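Local coordinates for protein sortase, SrtB family (Streptococcus pneumoniae PCS8235, PDB 4Y4Q) that probably acts as a class B sortase transpeptidase that cleaves sorting signals and joins pilin subunits in the type II pilus of pneumococcus, at residues A114-K119 and N124-G129; P185-E190 and Q194-H199. All blocks are in the same frame, centred on the assembly; numbering follows the deposited sequence.

The centre of contact 1 lies about 8 Å from the centre of the chain and the contact is largely buried, whereas contact 2, centred about 16 Å out, is partly open to solvent. The first clips the loop 114-119 to the edge of strand 124-129 through a polar amide; the second lays the loop 185-190 against helix 190-202 through an apolar pair and one helical backbone bond. They meet at Asn124, whose OD1 lies 2.8 Å from Ile187 N and whose backbone O is 3.1 Å from Gly186 N, both probable hydrogen bonds, so the loop leading to the helix is probably fastened to strand 124-129.

Contact 1. Residues A114-K119 and N124-G129; sequences ARNNPK and NTIIYG
The loop that joins the antiparallel strands 110-112 and 124-129 of the sortase beta-sheet is pinned to the second of them by Asn116. Both ends of its buried side-chain amide are used on the strand backbone. OD1 takes the backbone N-H of Ile126 in a nearly straight bond, N to OD1 2.9 Å and 167° at the hydrogen, with the donor tilted from the plane of the amide carbonyl. On the other branch ND2 gives a more bent bond, 136° at the hydrogen, to Asn124 O at 3.0 Å, reaching that oxygen on a lone pair in its carbonyl plane. The amide spans the CA of Thr125, which sits 3.4 Å from Asn116 OD1. Asparagine suits the place because one short side chain offers a donor and an acceptor, much as a neighbouring strand would. CB already points at the strand, and with CG anti to the carbonyl carbon (chi1 -85°) the amide lies across Thr125. Asp122 OD2 is a second acceptor for ND2, which helps fix the amide's rotation.

In the mixed sheet of the sortase fold, strand 124-129 pairs on its other edge with strand 218-225 in parallel, while Asp113 bonds Ile126 through the backbone at the start of the loop. The methyl CG2 of Thr125 comes 3.6 Å from Asn116 OD1, with the two side chains running at a slant; OG1 of Thr125 instead reaches a water 3.1 Å away that donates to Asn117 O at 2.7 Å. Further along, Asn117 OD1 accepts from Lys119 N at 2.8 Å in an Asx turn. The edge of the exposed Arg115 guanidinium merely lies near Tyr128 OH; Asp113 holds both, by salt bridge to Arg115 and hydrogen bond to Tyr128.

Contact 2. Residues P185-E190 and Q194-H199; sequences PGIQGE and QAYLDH
Ile187 meets Tyr196 between loop and helix, and a single methyl does the touching. CD1 of Ile187 comes obliquely to the CD1 and CG end of the phenol ring, 3.3 Å from Tyr196 CD1 and 3.6 Å from Tyr196 CG, so it rests at the root of the ring rather than near the hydroxyl. The two side chains also slant past one another. Isoleucine suits the loop position because a beta-branched residue combines reach toward the helix with a stiff stem. On the helix, Tyr196 has CG opposite its backbone N, chi1 175°, and the ring is thrown off the helix toward the sheet, where it also packs on Leu220 and Asn124. Its hydroxyl bonds to Ile182 O, so the long aromatic side chain joins an apolar flank to a polar tip.

A second meeting is made by backbone alone: Gln194 N donates to Glu190 O at 2.8 Å with 154° at the hydrogen, a first-turn helical bond. Gln194 bends at chi2 (67°) and folds its amide along the helix, where NE2 donates to Asp198 OD1 at 2.8 Å, on the syn side of the carboxylate; this i to i+4 pair belongs to the solvent-facing surface. Gly189, at the N-cap of helix 190-202, has a positive phi and backbone angles that call for glycine. Gly189 and Glu190 thus form the entry to the helix, while Tyr196 packs its body on the sheet. Helix 190-202 lies in the long connection after strand 163-176 that leads to strand 218-225, consistent with the helix in the beta6/beta7 connection that distinguishes class B sortases.

Contact 1. Residues A114-K119 and N124-G129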
loop_
_atom_site.group_PDB
_atom_site.type_symbol
_atom_site.label_atom_id
_atom_site.label_comp_id
_atom_site.label_asym_id
_atom_site.label_seq_id
_atom_site.Cartn_x
_atom_site.Cartn_y
_atom_site.Cartn_z
ATOM N N ALA A 114 1.282 5.248 11.409
ATOM C CA ALA A 114 2.218 5.658 12.463
ATOM C C ALA A 114 2.674 4.519 13.382
ATOM O O ALA A 114 3.670 4.656 14.084
ATOM C CB ALA A 114 1.626 6.802 13.284
ATOM N N ARG A 115 1.945 3.408 13.372
ATOM C CA ARG A 115 2.265 2.253 14.205
ATOM C C ARG A 115 3.221 1.265 13.518
ATOM O O ARG A 115 3.765 0.358 14.170
ATOM C CB ARG A 115 0.970 1.535 14.642
ATOM C CG ARG A 115 0.127 2.317 15.673
ATOM C CD ARG A 115 -1.321 1.864 15.695
ATOM N NE ARG A 115 -1.934 1.931 14.366
ATOM C CZ ARG A 115 -3.177 1.538 14.093
ATOM N NH1 ARG A 115 -3.944 1.045 15.062
ATOM N NH2 ARG A 115 -3.649 1.639 12.852
ATOM N N ASN A 116 3.411 1.430 12.209
ATOM C CA ASN A 116 4.295 0.543 11.448
ATOM C C ASN A 116 5.774 0.940 11.530
ATOM O O ASN A 116 6.109 2.120 11.692
ATOM C CB ASN A 116 3.908 0.524 9.976
ATOM C CG ASN A 116 2.799 -0.465 9.661
ATOM O OD1 ASN A 116 1.884 -0.151 8.901
ATOM N ND2 ASN A 116 2.893 -1.676 10.213
ATOM N N ASN A 117 6.654 -0.050 11.401
ATOM C CA ASN A 117 8.084 0.214 11.290
ATOM C C ASN A 117 8.386 0.872 9.938
ATOM O O ASN A 117 7.948 0.377 8.894
ATOM C CB ASN A 117 8.871 -1.090 11.446
ATOM C CG ASN A 117 10.357 -0.916 11.164
ATOM O OD1 ASN A 117 10.797 -0.999 10.013
ATOM N ND2 ASN A 117 11.138 -0.687 12.214
ATOM N N PRO A 118 9.130 1.988 9.953
ATOM C CA PRO A 118 9.355 2.793 8.747
ATOM C C PRO A 118 10.308 2.137 7.745
ATOM O O PRO A 118 10.480 2.674 6.648
ATOM C CB PRO A 118 9.978 4.084 9.298
ATOM C CG PRO A 118 10.666 3.649 10.560
ATOM C CD PRO A 118 9.787 2.566 11.141
ATOM N N LYS A 119 10.922 1.015 8.118
ATOM C CA LYS A 119 11.795 0.289 7.200
ATOM C C LYS A 119 11.140 -0.990 6.693
ATOM O O LYS A 119 11.833 -1.920 6.281
ATOM C CB LYS A 119 13.123 -0.051 7.872
ATOM C CG LYS A 119 13.994 1.144 8.184
ATOM C CD LYS A 119 15.172 0.730 9.074
ATOM C CE LYS A 119 16.172 1.864 9.248
ATOM N NZ LYS A 119 15.479 3.161 9.487
ATOM N N ASN A 124 2.701 -6.889 8.025
ATOM C CA ASN A 124 1.792 -6.073 7.234
ATOM C C ASN A 124 2.035 -4.588 7.472
ATOM O O ASN A 124 2.033 -4.122 8.611
ATOM C CB ASN A 124 0.337 -6.427 7.550
ATOM C CG ASN A 124 0.001 -6.250 9.017
ATOM O OD1 ASN A 124 0.791 -6.598 9.894
ATOM N ND2 ASN A 124 -1.179 -5.706 9.292
ATOM N N THR A 125 2.240 -3.849 6.387
ATOM C CA THR A 125 2.443 -2.403 6.466
ATOM C C THR A 125 1.318 -1.710 5.716
ATOM O O THR A 125 1.057 -2.008 4.535
ATOM C CB THR A 125 3.766 -1.981 5.808
ATOM O OG1 THR A 125 4.865 -2.693 6.403
ATOM C CG2 THR A 125 3.977 -0.483 5.979
ATOM N N ILE A 126 0.654 -0.776 6.387
ATOM C CA ILE A 126 -0.509 -0.126 5.793
ATOM C C ILE A 126 -0.134 1.300 5.415
ATOM O O ILE A 126 0.416 2.053 6.235
ATOM C CB ILE A 126 -1.711 -0.133 6.757
ATOM C CG1 ILE A 126 -2.001 -1.572 7.203
ATOM C CG2 ILE A 126 -2.942 0.507 6.111
ATOM C CD1 ILE A 126 -3.158 -1.697 8.156
ATOM N N ILE A 127 -0.392 1.654 4.158
ATOM C CA ILE A 127 -0.019 2.974 3.656
ATOM C C ILE A 127 -1.250 3.664 3.063
ATOM O O ILE A 127 -2.076 3.020 2.411
ATOM C CB ILE A 127 1.145 2.877 2.648
ATOM C CG1 ILE A 127 0.734 2.119 1.400
ATOM C CG2 ILE A 127 2.334 2.137 3.265
ATOM C CD1 ILE A 127 1.879 1.952 0.416
ATOM N N TYR A 128 -1.370 4.967 3.305
ATOM C CA TYR A 128 -2.603 5.696 3.029
ATOM C C TYR A 128 -2.412 6.768 1.959
ATOM O O TYR A 128 -1.418 7.493 1.972
ATOM C CB TYR A 128 -3.106 6.381 4.311
ATOM C CG TYR A 128 -3.353 5.434 5.465
ATOM C CD1 TYR A 128 -4.498 4.638 5.511
ATOM C CD2 TYR A 128 -2.448 5.342 6.519
ATOM C CE1 TYR A 128 -4.728 3.763 6.581
ATOM C CE2 TYR A 128 -2.667 4.477 7.589
ATOM C CZ TYR A 128 -3.809 3.692 7.611
ATOM O OH TYR A 128 -4.032 2.835 8.670
ATOM N N GLY A 129 -3.373 6.880 1.045
ATOM C CA GLY A 129 -3.440 8.041 0.175
ATOM C C GLY A 129 -4.708 8.824 0.465
ATOM O O GLY A 129 -5.803 8.336 0.185
HETATM O O HOH W 1 6.705 -1.972 8.730
#

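Contact 2. Residues P185-E190 and Q194-H199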
loop_
_atom_site.group_PDB
_atom_site.type_symbol
_atom_site.label_atom_id
_atom_site.label_comp_id
_atom_site.label_asym_id
_atom_site.label_seq_id
_atom_site.Cartn_x
_atom_site.Cartn_y
_atom_site.Cartn_z
ATOM N N PRO A 185 -2.306 -2.878 11.749
ATOM C CA PRO A 185 -0.963 -2.970 11.169
ATOM C C PRO A 185 0.011 -3.636 12.136
ATOM O O PRO A 185 -0.190 -3.587 13.353
ATOM C CB PRO A 185 -0.580 -1.497 10.974
ATOM C CG PRO A 185 -1.261 -0.799 12.174
ATOM C CD PRO A 185 -2.568 -1.567 12.378
ATOM N N GLY A 186 1.051 -4.262 11.592
ATOM C CA GLY A 186 2.143 -4.768 12.407
ATOM C C GLY A 186 1.810 -5.987 13.244
ATOM O O GLY A 186 2.295 -6.138 14.363
ATOM N N ILE A 187 0.998 -6.875 12.694
ATOM C CA ILE A 187 0.649 -8.116 13.379
ATOM C C ILE A 187 1.843 -9.081 13.519
ATOM O O ILE A 187 2.622 -9.270 12.583
ATOM C CB ILE A 187 -0.519 -8.776 12.657
ATOM C CG1 ILE A 187 -1.739 -7.862 12.791
ATOM C CG2 ILE A 187 -0.808 -10.143 13.239
ATOM C CD1 ILE A 187 -2.893 -8.291 11.981
ATOM N N GLN A 188 1.971 -9.685 14.697
ATOM C CA GLN A 188 3.093 -10.566 15.021
ATOM C C GLN A 188 2.632 -11.963 15.390
ATOM O O GLN A 188 1.535 -12.140 15.930
ATOM C CB GLN A 188 3.886 -10.000 16.196
ATOM C CG GLN A 188 4.560 -8.684 15.897
ATOM C CD GLN A 188 5.839 -8.520 16.676
ATOM O OE1 GLN A 188 6.738 -9.355 16.580
ATOM N NE2 GLN A 188 5.926 -7.451 17.464
ATOM N N GLY A 189 3.481 -12.948 15.119
ATOM C CA GLY A 189 3.164 -14.331 15.428
ATOM C C GLY A 189 2.680 -15.035 14.177
ATOM O O GLY A 189 1.850 -14.500 13.445
ATOM N N GLU A 190 3.197 -16.235 13.947
ATOM C CA GLU A 190 3.006 -16.966 12.697
ATOM C C GLU A 190 1.537 -17.297 12.443
ATOM O O GLU A 190 0.961 -16.879 11.424
ATOM C CB GLU A 190 3.851 -18.243 12.745
ATOM C CG GLU A 190 3.926 -19.074 11.470
ATOM C CD GLU A 190 5.015 -20.144 11.556
ATOM O OE1 GLU A 190 6.137 -19.811 11.999
ATOM O OE2 GLU A 190 4.750 -21.316 11.201
ATOM N N GLN A 194 -1.100 -15.717 9.854
ATOM C CA GLN A 194 -1.806 -16.571 8.900
ATOM C C GLN A 194 -3.316 -16.317 8.922
ATOM O O GLN A 194 -3.953 -16.248 7.871
ATOM C CB GLN A 194 -1.518 -18.050 9.146
ATOM C CG GLN A 194 -2.104 -18.950 8.060
ATOM C CD GLN A 194 -1.417 -18.743 6.717
ATOM O OE1 GLN A 194 -0.206 -18.934 6.599
ATOM N NE2 GLN A 194 -2.182 -18.328 5.705
ATOM N N ALA A 195 -3.876 -16.155 10.119
ATOM C CA ALA A 195 -5.294 -15.842 10.264
ATOM C C ALA A 195 -5.649 -14.480 9.659
ATOM O O ALA A 195 -6.711 -14.317 9.046
ATOM C CB ALA A 195 -5.710 -15.903 11.738
ATOM N N TYR A 196 -4.781 -13.490 9.831
ATOM C CA TYR A 196 -5.019 -12.186 9.206
ATOM C C TYR A 196 -5.037 -12.336 7.684
ATOM O O TYR A 196 -5.882 -11.753 7.003
ATOM C CB TYR A 196 -3.928 -11.189 9.613
ATOM C CG TYR A 196 -3.994 -9.833 8.926
ATOM C CD1 TYR A 196 -4.858 -8.847 9.381
ATOM C CD2 TYR A 196 -3.154 -9.523 7.865
ATOM C CE1 TYR A 196 -4.906 -7.597 8.783
ATOM C CE2 TYR A 196 -3.197 -8.260 7.246
ATOM C CZ TYR A 196 -4.072 -7.316 7.713
ATOM O OH TYR A 196 -4.126 -6.077 7.128
ATOM N N LEU A 197 -4.091 -13.114 7.166
ATOM C CA LEU A 197 -3.970 -13.356 5.729
ATOM C C LEU A 197 -5.201 -14.087 5.210
ATOM O O LEU A 197 -5.775 -13.708 4.183
ATOM C CB LEU A 197 -2.726 -14.202 5.474
ATOM C CG LEU A 197 -1.911 -14.037 4.198
ATOM C CD1 LEU A 197 -1.652 -12.564 3.893
ATOM C CD2 LEU A 197 -0.607 -14.771 4.403
ATOM N N ASP A 198 -5.615 -15.123 5.937
ATOM C CA ASP A 198 -6.739 -15.946 5.518
ATOM C C ASP A 198 -8.020 -15.122 5.395
ATOM O O ASP A 198 -8.804 -15.316 4.461
ATOM C CB ASP A 198 -6.937 -17.123 6.477
ATOM C CG ASP A 198 -5.937 -18.256 6.245
ATOM O OD1 ASP A 198 -4.950 -18.049 5.510
ATOM O OD2 ASP A 198 -6.139 -19.354 6.807
ATOM N N HIS A 199 -8.232 -14.201 6.329
ATOM C CA HIS A 199 -9.430 -13.363 6.294
ATOM C C HIS A 199 -9.323 -12.350 5.163
ATOM O O HIS A 199 -10.258 -12.190 4.372
ATOM C CB HIS A 199 -9.673 -12.640 7.634
ATOM C CG HIS A 199 -10.849 -11.714 7.602
ATOM N ND1 HIS A 199 -10.721 -10.355 7.395
ATOM C CD2 HIS A 199 -12.178 -11.955 7.704
ATOM C CE1 HIS A 199 -11.922 -9.797 7.387
ATOM N NE2 HIS A 199 -12.820 -10.748 7.571
#